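Glycerol dehydrogenase (Schizosaccharomyces pombe, PDB 1TA9) catalyses the NAD(+)-dependent oxidation of glycerol to dihydroxyacetone, using a zinc ion, and thereby serves the assimilation of glycerol. Local coordinates at residues B[211-216]-B[293-298]; B[396-399]-B[404-407]. One frame throughout, in Å; residues are numbered along the deposited sequence.

Contact 1: B[211-216]-B[293-298]; sequences IFIDTD and NVVEAN
V295 presents its CG1 methyl to I213 near the end of strand 210-214 and to T215, the first residue of the helix that follows, overlapping the CG2 of I213 at 4.2 Å and the CG2 of T215 at 4.3 Å. I213 and V295 meet tip to tip, each through a methyl held anti to its own backbone N (V295 chi1 168°), while T215 turns its methyl to the helix and sends OG1 to E292, one turn before the valine. Strand and helix approach no closer than 7.9 Å between the CA atoms of T215 and V295, so three branched side chains span the gap by their methyls alone. Y72 and Q74 of strand 71-75, the neighbour of 210-214 in the parallel sheet, pack beside them.

The chain turns from strand into helix here: D214 is the N-cap of helix 215-220, its OD2 accepting from D216 N at 2.9 Å nearly along the C-O axis. The same carboxylate takes the backbone NH groups of H77 and F79, which bind the cap to the loop after strand 71-75. On helix 289-307, E296 reaches away from the strand to R64 of a second subunit, and N298 gives its amide to the carbonyl of A179, a residue that probably belongs to the NAD(+) site.

This is the seam between the parallel dinucleotide-binding sheet and the helical part of an iron-containing alcohol dehydrogenase. With no hydrogen bond or charge across it, the contact rests on buried dispersion between methyls, and the hydrogen bonds and salt bridges of both segments run elsewhere.

Contact 2: B[396-399]-B[404-407]; sequences ESIH and KFNP
K404 bends its chain at chi2 (-56°) and then runs extended, carrying NZ back over the turn to H399. There NZ donates to a water at 2.9 Å, and the same water is hydrogen-bonded to H399 ND1 at 2.7 Å, joining the two side chains. NZ also lies 3.0 Å from H399 O, but at an angle too poor for a hydrogen bond; its direct bond goes to the carbonyl of M401, within the connecting turn. The imidazole is held from its other nitrogen, NE2, by the carbonyl of R393, and I398 CG2 sits 4.0 Å above the middle of one of its faces.

F405 follows, its CD1 met at 3.9 Å by the CD1 methyl of I398, the two side chains crossing obliquely; I398 gets there because CG1 stands anti to the backbone N (chi1 -170°). I410 of helix 407-428 touches both of them, and A313 and A316 of helix 313-322 pack on the isoleucine, which lies about 8 Å from the side chain of the zinc ligand H315.

N406 is the N-cap of helix 407-428: its side chain caps a backbone N in the first turn, OD1 also bonds S408 OG, and its own backbone N is bonded to Q409 OE1. P407 opens that helix.

The 3-10 turn 397-399 thus sets I398 and H399 beside the extended residues leading to the N-cap, and the loop closes by an apolar pair, I398 with F405, and a water-mediated polar link, H399 with K404. With K404 NZ 5.2 Å from H399 ND1, a positive charge on the imidazole would probably be disfavoured.

Contacts 1 and 2 illustrate how a two-part enzyme uses different means in different places. Their centres lie 33 Å apart, on opposite sides of the chain's centre, and their nearest atoms are about 17 Å from each other. They come in series: contact 1 closes before contact 2 opens, and they share no helix or strand. The first joins the parallel sheet to helix 289-307, at the junction of the nucleotide-binding and helical parts; the second shapes the loop between helices 381-391 and 407-428, in the helical part. Helix 313-322, carrying the zinc ligand H315, follows helix 289-307 in the chain and packs against residues 396-398.

Contact 1: B[211-216]-B[293-298]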
# COMPACT_ATOMS: atom_id res chain seq x y z
N ILE B 211 13.08 7.60 -41.06
CA ILE B 211 14.21 7.86 -40.17
C ILE B 211 14.86 6.48 -40.13
O ILE B 211 14.24 5.50 -39.73
CB ILE B 211 13.76 8.31 -38.76
CG1 ILE B 211 13.49 9.82 -38.74
CG2 ILE B 211 14.88 8.05 -37.76
CD1 ILE B 211 12.60 10.35 -39.83
N PHE B 212 16.11 6.42 -40.58
CA PHE B 212 16.85 5.17 -40.72
C PHE B 212 18.10 5.23 -39.86
O PHE B 212 18.98 6.06 -40.09
CB PHE B 212 17.19 5.02 -42.21
CG PHE B 212 17.75 3.68 -42.60
CD1 PHE B 212 17.33 2.51 -41.98
CD2 PHE B 212 18.66 3.59 -43.65
CE1 PHE B 212 17.81 1.26 -42.40
CE2 PHE B 212 19.15 2.35 -44.07
CZ PHE B 212 18.72 1.19 -43.44
N ILE B 213 18.18 4.35 -38.86
CA ILE B 213 19.31 4.35 -37.93
C ILE B 213 20.07 3.04 -37.86
O ILE B 213 19.48 1.99 -37.62
CB ILE B 213 18.83 4.67 -36.49
CG1 ILE B 213 18.05 5.98 -36.48
CG2 ILE B 213 20.04 4.76 -35.54
CD1 ILE B 213 17.42 6.29 -35.13
N ASP B 214 21.38 3.11 -38.05
CA ASP B 214 22.23 1.92 -37.96
C ASP B 214 22.88 2.02 -36.59
O ASP B 214 23.73 2.87 -36.34
CB ASP B 214 23.28 1.93 -39.07
CG ASP B 214 24.15 0.68 -39.08
OD1 ASP B 214 24.55 0.23 -40.18
OD2 ASP B 214 24.44 0.14 -37.99
N THR B 215 22.47 1.14 -35.67
CA THR B 215 22.99 1.18 -34.31
C THR B 215 24.46 0.77 -34.15
O THR B 215 25.04 0.98 -33.08
CB THR B 215 22.10 0.35 -33.38
OG1 THR B 215 21.89 -0.95 -33.93
CG2 THR B 215 20.75 1.04 -33.20
N ASP B 216 25.06 0.21 -35.19
CA ASP B 216 26.48 -0.14 -35.09
C ASP B 216 27.25 1.17 -35.19
O ASP B 216 28.31 1.34 -34.58
CB ASP B 216 26.90 -1.09 -36.21
CG ASP B 216 28.31 -1.62 -36.01
OD1 ASP B 216 29.23 -1.15 -36.71
OD2 ASP B 216 28.50 -2.50 -35.14
N ASN B 293 17.20 0.34 -26.76
CA ASN B 293 15.99 0.94 -26.21
C ASN B 293 16.13 2.45 -26.08
O ASN B 293 15.20 3.21 -26.38
CB ASN B 293 15.66 0.37 -24.83
CG ASN B 293 15.20 -1.07 -24.89
OD1 ASN B 293 14.75 -1.55 -25.93
ND2 ASN B 293 15.29 -1.76 -23.75
N VAL B 294 17.30 2.89 -25.62
CA VAL B 294 17.56 4.31 -25.45
C VAL B 294 17.72 5.01 -26.79
O VAL B 294 17.40 6.19 -26.93
CB VAL B 294 18.79 4.53 -24.54
CG1 VAL B 294 19.11 6.02 -24.44
CG2 VAL B 294 18.49 3.97 -23.15
N VAL B 295 18.23 4.29 -27.79
CA VAL B 295 18.36 4.91 -29.11
C VAL B 295 16.92 5.19 -29.57
O VAL B 295 16.63 6.25 -30.13
CB VAL B 295 19.06 3.97 -30.13
CG1 VAL B 295 18.91 4.53 -31.54
CG2 VAL B 295 20.55 3.87 -29.78
N GLU B 296 16.02 4.24 -29.31
CA GLU B 296 14.62 4.45 -29.70
C GLU B 296 14.01 5.60 -28.89
O GLU B 296 13.29 6.43 -29.43
CB GLU B 296 13.77 3.19 -29.50
CG GLU B 296 12.35 3.39 -30.04
CD GLU B 296 11.34 2.35 -29.58
OE1 GLU B 296 10.13 2.70 -29.56
OE2 GLU B 296 11.72 1.21 -29.25
N ALA B 297 14.31 5.66 -27.59
CA ALA B 297 13.77 6.72 -26.74
C ALA B 297 14.29 8.09 -27.17
O ALA B 297 13.53 9.06 -27.23
CB ALA B 297 14.14 6.45 -25.28
N ASN B 298 15.58 8.16 -27.47
CA ASN B 298 16.21 9.41 -27.88
C ASN B 298 15.75 9.91 -29.24
O ASN B 298 15.74 11.11 -29.50
CB ASN B 298 17.73 9.25 -27.94
CG ASN B 298 18.38 9.26 -26.57
OD1 ASN B 298 17.70 9.24 -25.54
ND2 ASN B 298 19.71 9.27 -26.55

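Contact 2: B[396-399]-B[404-407]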
# COMPACT_ATOMS: atom_id res chain seq x y z
N GLU B 396 8.97 32.27 -28.84
CA GLU B 396 9.44 31.18 -27.99
C GLU B 396 8.37 30.24 -27.44
O GLU B 396 7.24 30.65 -27.16
CB GLU B 396 10.29 31.73 -26.84
CG GLU B 396 11.76 31.92 -27.20
CD GLU B 396 12.44 30.62 -27.62
OE1 GLU B 396 11.86 29.53 -27.41
OE2 GLU B 396 13.57 30.68 -28.16
N SER B 397 8.76 28.98 -27.29
CA SER B 397 7.85 27.95 -26.80
C SER B 397 7.43 28.11 -25.34
O SER B 397 6.47 27.47 -24.91
CB SER B 397 8.49 26.56 -27.00
OG SER B 397 9.73 26.47 -26.32
N ILE B 398 8.13 28.95 -24.59
CA ILE B 398 7.78 29.13 -23.19
C ILE B 398 6.36 29.70 -23.04
O ILE B 398 5.71 29.51 -22.01
CB ILE B 398 8.81 30.05 -22.47
CG1 ILE B 398 8.56 30.03 -20.96
CG2 ILE B 398 8.71 31.48 -23.00
CD1 ILE B 398 9.68 30.64 -20.16
N HIS B 399 5.88 30.37 -24.07
CA HIS B 399 4.54 30.96 -24.03
C HIS B 399 3.41 29.93 -24.08
O HIS B 399 2.24 30.29 -23.95
CB HIS B 399 4.40 31.99 -25.15
CG HIS B 399 5.41 33.10 -25.06
ND1 HIS B 399 5.45 33.98 -24.00
CD2 HIS B 399 6.45 33.42 -25.86
CE1 HIS B 399 6.47 34.80 -24.15
NE2 HIS B 399 7.10 34.48 -25.27
N LYS B 404 2.92 32.58 -16.60
CA LYS B 404 3.70 33.56 -17.35
C LYS B 404 4.89 34.10 -16.55
O LYS B 404 4.85 34.16 -15.32
CB LYS B 404 2.80 34.71 -17.78
CG LYS B 404 1.57 34.25 -18.58
CD LYS B 404 1.98 33.44 -19.80
CE LYS B 404 0.77 32.90 -20.55
NZ LYS B 404 1.19 32.07 -21.72
N PHE B 405 5.94 34.51 -17.27
CA PHE B 405 7.15 34.99 -16.62
C PHE B 405 7.76 36.27 -17.19
O PHE B 405 7.45 36.67 -18.31
CB PHE B 405 8.22 33.90 -16.67
CG PHE B 405 7.72 32.54 -16.30
CD1 PHE B 405 7.29 31.65 -17.28
CD2 PHE B 405 7.64 32.16 -14.96
CE1 PHE B 405 6.80 30.39 -16.93
CE2 PHE B 405 7.15 30.90 -14.61
CZ PHE B 405 6.73 30.02 -15.60
N ASN B 406 8.63 36.89 -16.41
CA ASN B 406 9.35 38.08 -16.85
C ASN B 406 10.83 37.70 -16.83
O ASN B 406 11.21 36.69 -16.25
CB ASN B 406 9.06 39.30 -15.95
CG ASN B 406 9.43 39.08 -14.50
OD1 ASN B 406 10.53 38.65 -14.17
ND2 ASN B 406 8.49 39.39 -13.61
N PRO B 407 11.69 38.49 -17.49
CA PRO B 407 13.12 38.18 -17.53
C PRO B 407 13.80 37.90 -16.19
O PRO B 407 14.60 36.96 -16.08
CB PRO B 407 13.71 39.39 -18.25
CG PRO B 407 12.61 39.77 -19.20
CD PRO B 407 11.39 39.69 -18.31
O HOH W 1 2.90 34.09 -23.01